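Local coordinates for protein inorganic pyrophosphatase (Shewanella sp. AS-11, PDB 6LL8) that probably catalyses the hydrolysis of diphosphate to two phosphate ions, using divalent metal ions such as manganese or magnesium, at residues I11-S14 and D15-C18; E41-P44 and E45-F48; C142-L145 and S146-I150. All coordinates share one frame; numbering follows the deposited sequence.

Contact 1 of 3, residues I11-S14 and D15-C18; sequences IPDS and DSIC. With MG (magnesium ion), chain F; MG (magnesium ion), chain C; MG (magnesium ion), chain D; 2PN (imidodiphosphoric acid), chain I.
D13 and S16 meet where a metal-binding carboxylate also caps a helix. D13 OD1 and D13 OD2 both bind the chain C magnesium, OD2 more closely at 2.1 Å, so the carboxylate chelates this ion. D13 OD2 also reaches the chain F magnesium at 2.4 Å and thereby bridges the two metals. H9 and D73 also bind the chain C ion, which takes O1 of the imidodiphosphate, while the chain F ion takes O2. D15 turns its carboxylate elsewhere: with CG anti to the backbone N (chi1 -167°), D15 OD2 lies 2.1 Å from the chain D magnesium, a site completed by D73, H95, D147 and the ligand. D15 OD1 is hydrogen-bonded to the N118 side chain, which steadies the carboxylate. H9, D13 and D15 together make the first metal-binding motif, H-x3-D-x-D, of the DHH family, running from the loop after strand 4-7 into the first turn of helix 14-29. A water on the chain F magnesium accepts from D15 N at 3.0 Å, tying the backbone to the metal shell. Behind the metals, S16 N donates to D13 OD1 at 3.1 Å, a fairly straight N-cap bond of 162°. The D13 side chain serves both purposes because aspartate is short enough to turn back to the helix start while facing the ions. I17 N to D13 O and C18 N to S14 O close the first turns. S16 OG is held by D73, itself a metal ligand. Farther from the site, P12 CB rests on I17 CD1 at 3.6 Å, a rigid proline ring meeting a branched isoleucine that also touches T46 and L50 of helix 44-53.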
ATOM      1  N   ILE A  11       3.647   6.859   4.167  1.00  8.81           N
ATOM      2  CA  ILE A  11       4.254   5.537   4.462  1.00  8.81           C
ATOM      3  C   ILE A  11       4.190   4.720   3.178  1.00  8.55           C
ATOM      4  O   ILE A  11       3.480   3.720   3.026  1.00  9.03           O
ATOM      5  CB  ILE A  11       3.661   4.844   5.692  1.00 10.21           C
ATOM      6  CG1 ILE A  11       3.734   5.827   6.880  1.00 13.79           C
ATOM      7  CG2 ILE A  11       4.430   3.550   5.962  1.00 11.20           C
ATOM      8  CD1 ILE A  11       3.258   5.289   8.164  1.00 15.76           C
ATOM      9  N   PRO A  12       4.890   5.189   2.138  1.00  8.74           N
ATOM     10  CA  PRO A  12       4.711   4.588   0.813  1.00  8.41           C
ATOM     11  C   PRO A  12       5.231   3.157   0.792  1.00  8.42           C
ATOM     12  O   PRO A  12       6.260   2.835   1.366  1.00 10.08           O
ATOM     13  CB  PRO A  12       5.546   5.475  -0.087  1.00  9.74           C
ATOM     14  CG  PRO A  12       6.556   6.122   0.813  1.00  9.74           C
ATOM     15  CD  PRO A  12       5.804   6.343   2.120  1.00 10.27           C
ATOM     16  N   ASP A  13       4.553   2.353  -0.012  1.00  7.67           N
ATOM     17  CA  ASP A  13       4.978   0.996  -0.364  1.00  7.63           C
ATOM     18  C   ASP A  13       5.448   0.967  -1.811  1.00  7.05           C
ATOM     19  O   ASP A  13       5.520   2.003  -2.494  1.00  7.65           O
ATOM     20  CB  ASP A  13       3.872   0.024  -0.061  1.00  7.68           C
ATOM     21  CG  ASP A  13       2.547   0.363  -0.736  1.00  7.54           C
ATOM     22  OD1 ASP A  13       2.505   1.210  -1.658  1.00  7.78           O
ATOM     23  OD2 ASP A  13       1.503  -0.217  -0.349  1.00  7.90           O
ATOM     24  N   SER A  14       5.783  -0.205  -2.297  1.00  7.67           N
ATOM     25  CA  SER A  14       6.338  -0.340  -3.644  1.00  8.35           C
ATOM     26  C   SER A  14       5.345   0.166  -4.682  1.00  7.58           C
ATOM     27  O   SER A  14       5.780   0.779  -5.672  1.00  8.46           O
ATOM     28  CB  SER A  14       6.796  -1.746  -3.910  1.00  9.82           C
ATOM     29  OG  SER A  14       7.824  -2.102  -3.025  1.00 11.11           O
ATOM     30  N   ASP A  15       4.075  -0.135  -4.562  1.00  7.73           N
ATOM     31  CA  ASP A  15       3.111   0.360  -5.544  1.00  7.66           C
ATOM     32  C   ASP A  15       3.119   1.876  -5.590  1.00  7.46           C
ATOM     33  O   ASP A  15       3.151   2.472  -6.677  1.00  8.70           O
ATOM     34  CB  ASP A  15       1.730  -0.175  -5.190  1.00  7.33           C
ATOM     35  CG  ASP A  15       0.631  -0.054  -6.211  1.00  8.86           C
ATOM     36  OD1 ASP A  15       0.973   0.062  -7.425  1.00 10.36           O
ATOM     37  OD2 ASP A  15      -0.560  -0.152  -5.833  1.00  8.28           O
ATOM     38  N   SER A  16       3.114   2.529  -4.447  1.00  7.58           N
ATOM     39  CA  SER A  16       3.123   3.994  -4.383  1.00  7.36           C
ATOM     40  C   SER A  16       4.411   4.568  -4.968  1.00  8.38           C
ATOM     41  O   SER A  16       4.364   5.642  -5.581  1.00  9.97           O
ATOM     42  CB  SER A  16       2.921   4.474  -2.959  1.00  8.49           C
ATOM     43  OG  SER A  16       1.556   4.512  -2.581  1.00  8.25           O
ATOM     44  N   ILE A  17       5.555   3.969  -4.702  1.00  7.82           N
ATOM     45  CA  ILE A  17       6.854   4.493  -5.190  1.00  8.00           C
ATOM     46  C   ILE A  17       6.991   4.190  -6.668  1.00  7.87           C
ATOM     47  O   ILE A  17       7.280   5.076  -7.493  1.00  8.55           O
ATOM     48  CB  ILE A  17       8.016   3.923  -4.370  1.00  8.12           C
ATOM     49  CG1 ILE A  17       7.921   4.385  -2.919  1.00  8.31           C
ATOM     50  CG2 ILE A  17       9.341   4.247  -5.017  1.00  9.27           C
ATOM     51  CD1 ILE A  17       8.050   5.877  -2.684  1.00  9.32           C
ATOM     52  N   CYS A  18       6.857   2.926  -7.027  1.00  7.98           N
ATOM     53  CA  CYS A  18       7.057   2.497  -8.421  1.00  8.41           C
ATOM     54  C   CYS A  18       6.001   3.107  -9.311  1.00  8.01           C
ATOM     55  O   CYS A  18       6.289   3.458 -10.458  1.00  8.43           O
ATOM     56  CB  CYS A  18       7.076   0.978  -8.520  1.00  8.77           C
ATOM     57  SG  CYS A  18       8.449   0.236  -7.572  1.00 11.06           S
TER
HETATM   58 MG    MG F 404       1.042  -2.195  -1.680  1.00 10.37          MG
HETATM   59 MG    MG C 401       0.154   0.927  -1.423  1.00  6.59          MG
HETATM   60 MG    MG D 402      -1.475  -0.705  -4.017  1.00  7.30          MG
HETATM   61  P1  2PN I 407      -1.968  -1.292  -0.934  1.00  7.60           P
HETATM   62  O1  2PN I 407      -1.468   0.122  -0.650  1.00  7.96           O
HETATM   63  O2  2PN I 407      -0.947  -2.342  -0.582  1.00  7.90           O
HETATM   64  O3  2PN I 407      -2.458  -1.417  -2.365  1.00  7.99           O
HETATM   65  N1  2PN I 407      -3.280  -1.529   0.029  1.00  7.29           N
HETATM   66  P2  2PN I 407      -3.601  -2.456   1.356  1.00  8.36           P
HETATM   67  O4  2PN I 407      -4.183  -1.476   2.370  1.00  9.41           O
HETATM   68  O5  2PN I 407      -2.297  -3.044   1.851  1.00  8.34           O
HETATM   69  O6  2PN I 407      -4.602  -3.509   0.947  1.00  8.99           O
HETATM   70  O   HOH W   1       3.238  -2.323  -2.663  1.00 11.34           O
HETATM   71  O   HOH W   2       1.417  -3.800   0.036  1.00 10.78           O

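Contact 2 of 3, residues E41-P44 and E45-F48; sequences ELSP and ETAF
F48 and E45 touch the preceding turn through CB, while their flat ends lead away from it: F48 CB lies 3.5 Å from P44 O, and E45 CB lies 3.8 Å from S43 OG. The F48 side chain touches D182 and V186 of helix 176-187 instead. With CG anti to the backbone N (chi1 -179°) and an extended chain, E45 carries its carboxylate clear of the turn, and its two oxygens are each hydrogen-bonded to a serine hydroxyl, OE1 to S14 and OE2 to S146. Glutamate suits the place because it has the length to join two neighbouring helices. The backbone here starts helix 44-53 at P44, following strand 34-38 of the parallel sheet in the DHH domain. S43 is the N-cap residue and P44 opens the first turn, where the missing N-H of proline costs no helical bond, since a first-turn nitrogen has no carbonyl of the helix to donate to. S43 OG is hydrogen-bonded to T46 OG1 at 3.0 Å, a link between two short hydroxyl side chains. A water fastens the same corner, accepting from S43 N at 2.9 Å and sitting 2.8 Å from T46 OG1, which is also hydrogen-bonded to S14. Behind it, A47 N donates to S43 O at 3.0 Å in a nearly straight bond, and F48 N donates to P44 O. The methyl of T46 has an apolar neighbour in L42: CD2 of L42 approaches T46 CG2 to 3.5 Å, the two side chains crossing at about a right angle, although L42 has a second conformer and this touch is less certain.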
ATOM      1  N   GLU A  41      10.194   7.656   3.696  1.00 11.84           N
ATOM      2  CA  GLU A  41      11.321   6.781   3.355  1.00 12.18           C
ATOM      3  C   GLU A  41      10.815   5.504   2.701  1.00 11.09           C
ATOM      4  O   GLU A  41       9.644   5.152   2.780  1.00 12.80           O
ATOM      5  CB  GLU A  41      12.133   6.456   4.608  1.00 15.30           C
ATOM      6  CG  GLU A  41      12.697   7.702   5.281  1.00 21.14           C
ATOM      7  CD  GLU A  41      13.707   8.667   4.617  1.00 29.54           C
ATOM      8  OE1 GLU A  41      14.065   8.600   3.393  1.00 36.87           O
ATOM      9  OE2 GLU A  41      14.156   9.560   5.361  1.00 42.07           O
ATOM     10  N   LEU A  42      11.722   4.866   1.993  1.00 11.53           N
ATOM     11  CA  LEU A  42      11.427   3.571   1.364  0.50 10.87           C
ATOM     12  C   LEU A  42      11.538   2.427   2.361  1.00 10.90           C
ATOM     13  O   LEU A  42      12.402   2.420   3.227  1.00 12.37           O
ATOM     14  CB  LEU A  42      12.367   3.336   0.192  0.50 11.25           C
ATOM     15  CG  LEU A  42      11.820   3.807  -1.145  0.50 12.77           C
ATOM     16  CD1 LEU A  42      11.573   5.307  -1.126  0.50 13.44           C
ATOM     17  CD2 LEU A  42      12.794   3.391  -2.236  0.50 13.29           C
ATOM     18  N   SER A  43      10.654   1.461   2.192  1.00 10.46           N
ATOM     19  CA  SER A  43      10.791   0.171   2.863  1.00 10.85           C
ATOM     20  C   SER A  43      11.990  -0.589   2.308  1.00 10.20           C
ATOM     21  O   SER A  43      12.453  -0.323   1.188  1.00 10.54           O
ATOM     22  CB  SER A  43       9.555  -0.659   2.669  1.00 11.51           C
ATOM     23  OG  SER A  43       9.485  -1.081   1.310  1.00 12.60           O
ATOM     24  N   PRO A  44      12.517  -1.573   3.064  1.00  9.82           N
ATOM     25  CA  PRO A  44      13.534  -2.458   2.492  1.00 10.18           C
ATOM     26  C   PRO A  44      13.122  -3.112   1.181  1.00  9.60           C
ATOM     27  O   PRO A  44      13.944  -3.231   0.274  1.00 10.14           O
ATOM     28  CB  PRO A  44      13.837  -3.443   3.610  1.00 12.15           C
ATOM     29  CG  PRO A  44      13.552  -2.639   4.876  1.00 14.08           C
ATOM     30  CD  PRO A  44      12.340  -1.788   4.515  1.00 11.65           C
ATOM     31  N   GLU A  45      11.870  -3.544   1.090  1.00  9.53           N
ATOM     32  CA  GLU A  45      11.399  -4.187  -0.160  1.00  9.52           C
ATOM     33  C   GLU A  45      11.516  -3.208  -1.314  1.00  8.77           C
ATOM     34  O   GLU A  45      11.992  -3.558  -2.416  1.00  9.22           O
ATOM     35  CB  GLU A  45       9.944  -4.633  -0.007  1.00 10.69           C
ATOM     36  CG  GLU A  45       9.394  -5.323  -1.227  1.00 11.90           C
ATOM     37  CD  GLU A  45       7.919  -5.287  -1.499  1.00 14.64           C
ATOM     38  OE1 GLU A  45       7.370  -4.263  -1.749  1.00 18.66           O
ATOM     39  OE2 GLU A  45       7.388  -6.362  -1.568  1.00 20.19           O
ATOM     40  N   THR A  46      11.060  -1.971  -1.135  1.00  9.49           N
ATOM     41  CA  THR A  46      11.093  -1.003  -2.240  1.00  9.29           C
ATOM     42  C   THR A  46      12.533  -0.667  -2.596  1.00  8.83           C
ATOM     43  O   THR A  46      12.862  -0.526  -3.772  1.00  9.66           O
ATOM     44  CB  THR A  46      10.295   0.264  -1.931  1.00 10.40           C
ATOM     45  OG1 THR A  46       8.979  -0.117  -1.510  1.00 11.31           O
ATOM     46  CG2 THR A  46      10.216   1.164  -3.139  1.00 12.44           C
ATOM     47  N   ALA A  47      13.403  -0.524  -1.605  1.00  9.13           N
ATOM     48  CA  ALA A  47      14.821  -0.254  -1.890  1.00  9.26           C
ATOM     49  C   ALA A  47      15.382  -1.384  -2.755  1.00  9.46           C
ATOM     50  O   ALA A  47      16.168  -1.126  -3.669  1.00 10.69           O
ATOM     51  CB  ALA A  47      15.576  -0.074  -0.594  1.00 10.71           C
ATOM     52  N   PHE A  48      15.033  -2.626  -2.428  1.00  8.64           N
ATOM     53  CA  PHE A  48      15.476  -3.801  -3.189  1.00  9.22           C
ATOM     54  C   PHE A  48      15.038  -3.691  -4.630  1.00  9.34           C
ATOM     55  O   PHE A  48      15.820  -3.941  -5.569  1.00  9.99           O
ATOM     56  CB  PHE A  48      14.952  -5.055  -2.493  1.00 10.46           C
ATOM     57  CG  PHE A  48      15.205  -6.351  -3.219  1.00 11.03           C
ATOM     58  CD1 PHE A  48      16.365  -7.045  -2.987  1.00 12.22           C
ATOM     59  CD2 PHE A  48      14.287  -6.875  -4.123  1.00 14.81           C
ATOM     60  CE1 PHE A  48      16.628  -8.229  -3.653  1.00 14.29           C
ATOM     61  CE2 PHE A  48      14.543  -8.079  -4.780  1.00 18.71           C
ATOM     62  CZ  PHE A  48      15.709  -8.750  -4.516  1.00 16.67           C
TER
HETATM   63  O   HOH W   3       8.619   2.013   0.199  1.00 12.68           O

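Contact 3 of 3, residues C142-L145 and S146-I150; sequences CAIL and SDTVI. With MG (magnesium ion), chain D; MG (magnesium ion), chain F; 2PN (imidodiphosphoric acid), chain I.
T148 and I144 make the tight part of this contact. I144 O accepts twice from T148, from the backbone N at 3.0 Å and from the hydroxyl OG1 at 2.8 Å, and the two donors come from opposite faces of the carbonyl plane. The hydroxyl gets there because OG1 stands between its own backbone N and carbonyl carbon (chi1 68°), folded back over the preceding turn; it is also bonded to F151 N, which ties the helix end to the chain beyond it. Threonine fits well, as one short branch offers both a donor and an acceptor. Just before this, D147 N donates almost straight to A143 O at 2.9 Å, and its CB rests near the same carbonyl. The backbone is thus secured behind a side chain that points to the metals: D147 OD2 binds the chain D magnesium at 2.1 Å and D147 OD1 binds the chain F magnesium at 2.2 Å, so one carboxylate spans two ions that each hold an oxygen of the imidodiphosphate. Two waters complete part of the shell of the chain F magnesium.

The apolar touches are looser. I144 CG2 and T148 CG2, lying side by side, are 4.1 Å apart, and I144 also packs on helices 158-171 and 117-128. L145 CD2 comes only to 4.4 Å from I150 CG2, at the partly exposed end, where I150 also leans on M181. There the chain turns out of the helix: V149 N returns to S146 O, and I150 N reaches L145 O at 2.8 Å. With V149 at positive phi (55°), this is a Schellman motif, ending helix 134-147 directly after its metal ligand D147 in the pyrophosphatase active site.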
ATOM      1  N   CYS A 142       7.351  -5.729 -10.395  1.00  8.32           N
ATOM      2  CA  CYS A 142       7.604  -6.012  -8.966  1.00  8.49           C
ATOM      3  C   CYS A 142       6.458  -5.467  -8.123  1.00  8.29           C
ATOM      4  O   CYS A 142       6.017  -6.135  -7.164  1.00  8.96           O
ATOM      5  CB  CYS A 142       8.919  -5.424  -8.500  1.00  9.50           C
ATOM      6  SG  CYS A 142      10.369  -6.268  -9.138  1.00 10.65           S
ATOM      7  N   ALA A 143       6.011  -4.251  -8.395  1.00  8.36           N
ATOM      8  CA  ALA A 143       4.913  -3.689  -7.599  1.00  8.10           C
ATOM      9  C   ALA A 143       3.678  -4.584  -7.651  1.00  7.57           C
ATOM     10  O   ALA A 143       3.022  -4.802  -6.611  1.00  8.84           O
ATOM     11  CB  ALA A 143       4.567  -2.307  -8.078  1.00  9.90           C
ATOM     12  N   ILE A 144       3.348  -5.129  -8.821  1.00  7.61           N
ATOM     13  CA  ILE A 144       2.130  -5.949  -8.948  1.00  8.07           C
ATOM     14  C   ILE A 144       2.343  -7.270  -8.213  1.00  8.21           C
ATOM     15  O   ILE A 144       1.421  -7.755  -7.553  1.00  8.71           O
ATOM     16  CB  ILE A 144       1.753  -6.143 -10.426  1.00  8.07           C
ATOM     17  CG1 ILE A 144       1.529  -4.814 -11.153  1.00  8.40           C
ATOM     18  CG2 ILE A 144       0.514  -7.034 -10.518  1.00  8.69           C
ATOM     19  CD1 ILE A 144       1.567  -4.921 -12.642  1.00 10.65           C
ATOM     20  N   LEU A 145       3.517  -7.870  -8.340  1.00  8.70           N
ATOM     21  CA  LEU A 145       3.826  -9.103  -7.589  1.00  9.63           C
ATOM     22  C   LEU A 145       3.714  -8.860  -6.094  1.00 10.12           C
ATOM     23  O   LEU A 145       3.286  -9.748  -5.345  1.00 10.70           O
ATOM     24  CB  LEU A 145       5.223  -9.580  -7.961  1.00 10.60           C
ATOM     25  CG  LEU A 145       5.347 -10.211  -9.337  1.00 11.57           C
ATOM     26  CD1 LEU A 145       6.815 -10.248  -9.725  1.00 13.08           C
ATOM     27  CD2 LEU A 145       4.730 -11.595  -9.386  1.00 12.71           C
ATOM     28  N   SER A 146       4.108  -7.690  -5.610  1.00  9.28           N
ATOM     29  CA  SER A 146       4.037  -7.357  -4.176  1.00 10.46           C
ATOM     30  C   SER A 146       2.579  -7.189  -3.759  1.00  9.02           C
ATOM     31  O   SER A 146       2.133  -7.838  -2.796  1.00  9.82           O
ATOM     32  CB  SER A 146       4.852  -6.125  -3.888  1.00 13.46           C
ATOM     33  OG  SER A 146       4.894  -5.941  -2.502  1.00 18.98           O
ATOM     34  N   ASP A 147       1.859  -6.314  -4.436  1.00  8.84           N
ATOM     35  CA  ASP A 147       0.466  -6.035  -4.035  1.00  9.07           C
ATOM     36  C   ASP A 147      -0.418  -7.269  -4.127  1.00  8.61           C
ATOM     37  O   ASP A 147      -1.313  -7.430  -3.306  1.00  9.97           O
ATOM     38  CB  ASP A 147      -0.125  -4.937  -4.901  1.00  9.37           C
ATOM     39  CG  ASP A 147      -0.035  -3.567  -4.279  1.00  9.83           C
ATOM     40  OD1 ASP A 147       0.925  -3.344  -3.549  1.00 11.46           O
ATOM     41  OD2 ASP A 147      -0.857  -2.671  -4.607  1.00  8.69           O
ATOM     42  N   THR A 148      -0.178  -8.140  -5.096  1.00  8.01           N
ATOM     43  CA  THR A 148      -0.992  -9.338  -5.254  1.00  9.04           C
ATOM     44  C   THR A 148      -0.447 -10.515  -4.452  1.00  9.09           C
ATOM     45  O   THR A 148      -1.052 -11.590  -4.514  1.00  9.63           O
ATOM     46  CB  THR A 148      -1.143  -9.752  -6.702  1.00  8.62           C
ATOM     47  OG1 THR A 148       0.090 -10.211  -7.237  1.00  9.31           O
ATOM     48  CG2 THR A 148      -1.766  -8.681  -7.564  1.00  9.54           C
ATOM     49  N   VAL A 149       0.637 -10.332  -3.733  1.00  9.06           N
ATOM     50  CA  VAL A 149       1.236 -11.435  -2.943  1.00  9.14           C
ATOM     51  C   VAL A 149       1.506 -12.616  -3.883  1.00  9.17           C
ATOM     52  O   VAL A 149       1.086 -13.765  -3.643  1.00  9.68           O
ATOM     53  CB  VAL A 149       0.441 -11.796  -1.676  1.00  9.09           C
ATOM     54  CG1 VAL A 149       1.268 -12.720  -0.782  1.00 11.42           C
ATOM     55  CG2 VAL A 149       0.025 -10.547  -0.923  1.00 10.52           C
ATOM     56  N   ILE A 150       2.213 -12.348  -4.963  1.00  9.17           N
ATOM     57  CA  ILE A 150       2.571 -13.405  -5.937  1.00  9.47           C
ATOM     58  C   ILE A 150       1.295 -14.106  -6.396  1.00  9.53           C
ATOM     59  O   ILE A 150       1.253 -15.343  -6.549  1.00 11.17           O
ATOM     60  CB  ILE A 150       3.628 -14.390  -5.408  1.00  9.97           C
ATOM     61  CG1 ILE A 150       4.609 -13.791  -4.396  1.00 11.51           C
ATOM     62  CG2 ILE A 150       4.361 -14.996  -6.598  1.00 12.06           C
ATOM     63  CD1 ILE A 150       5.577 -14.798  -3.763  1.00 12.35           C
TER
HETATM   64 MG    MG D 402      -1.475  -0.705  -4.017  1.00  7.30          MG
HETATM   65 MG    MG F 404       1.042  -2.195  -1.680  1.00 10.37          MG
HETATM   66  P1  2PN I 407      -1.968  -1.292  -0.934  1.00  7.60           P
HETATM   67  O1  2PN I 407      -1.468   0.122  -0.650  1.00  7.96           O
HETATM   68  O2  2PN I 407      -0.947  -2.342  -0.582  1.00  7.90           O
HETATM   69  O3  2PN I 407      -2.458  -1.417  -2.365  1.00  7.99           O
HETATM   70  N1  2PN I 407      -3.280  -1.529   0.029  1.00  7.29           N
HETATM   71  P2  2PN I 407      -3.601  -2.456   1.356  1.00  8.36           P
HETATM   72  O4  2PN I 407      -4.183  -1.476   2.370  1.00  9.41           O
HETATM   73  O5  2PN I 407      -2.297  -3.044   1.851  1.00  8.34           O
HETATM   74  O6  2PN I 407      -4.602  -3.509   0.947  1.00  8.99           O
HETATM   75  O   HOH W   2       1.417  -3.800   0.036  1.00 10.78           O
HETATM   76  O   HOH W   1       3.238  -2.323  -2.663  1.00 11.34           O

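In the fold
The three contacts follow one another along the chain, contact 1 at the start of helix 14-29, contact 2 at the start of helix 44-53 and contact 3 at the end of helix 134-147. Their centres lie about 9 Å (1 and 2), 12 Å (1 and 3) and 14 Å (2 and 3) apart. The first two follow strands 4-7 and 34-38, neighbours in the six-stranded parallel sheet. Contacts 1 and 3 share two magnesium ions, two waters and the imidodiphosphate; contact 2 holds none of the aspartates and histidines that bind the cluster, but joins contact 1 through E45 and T46 and contact 3 through E45. Three helix ends thus converge on one metal cluster, consistent with a pyrophosphatase site.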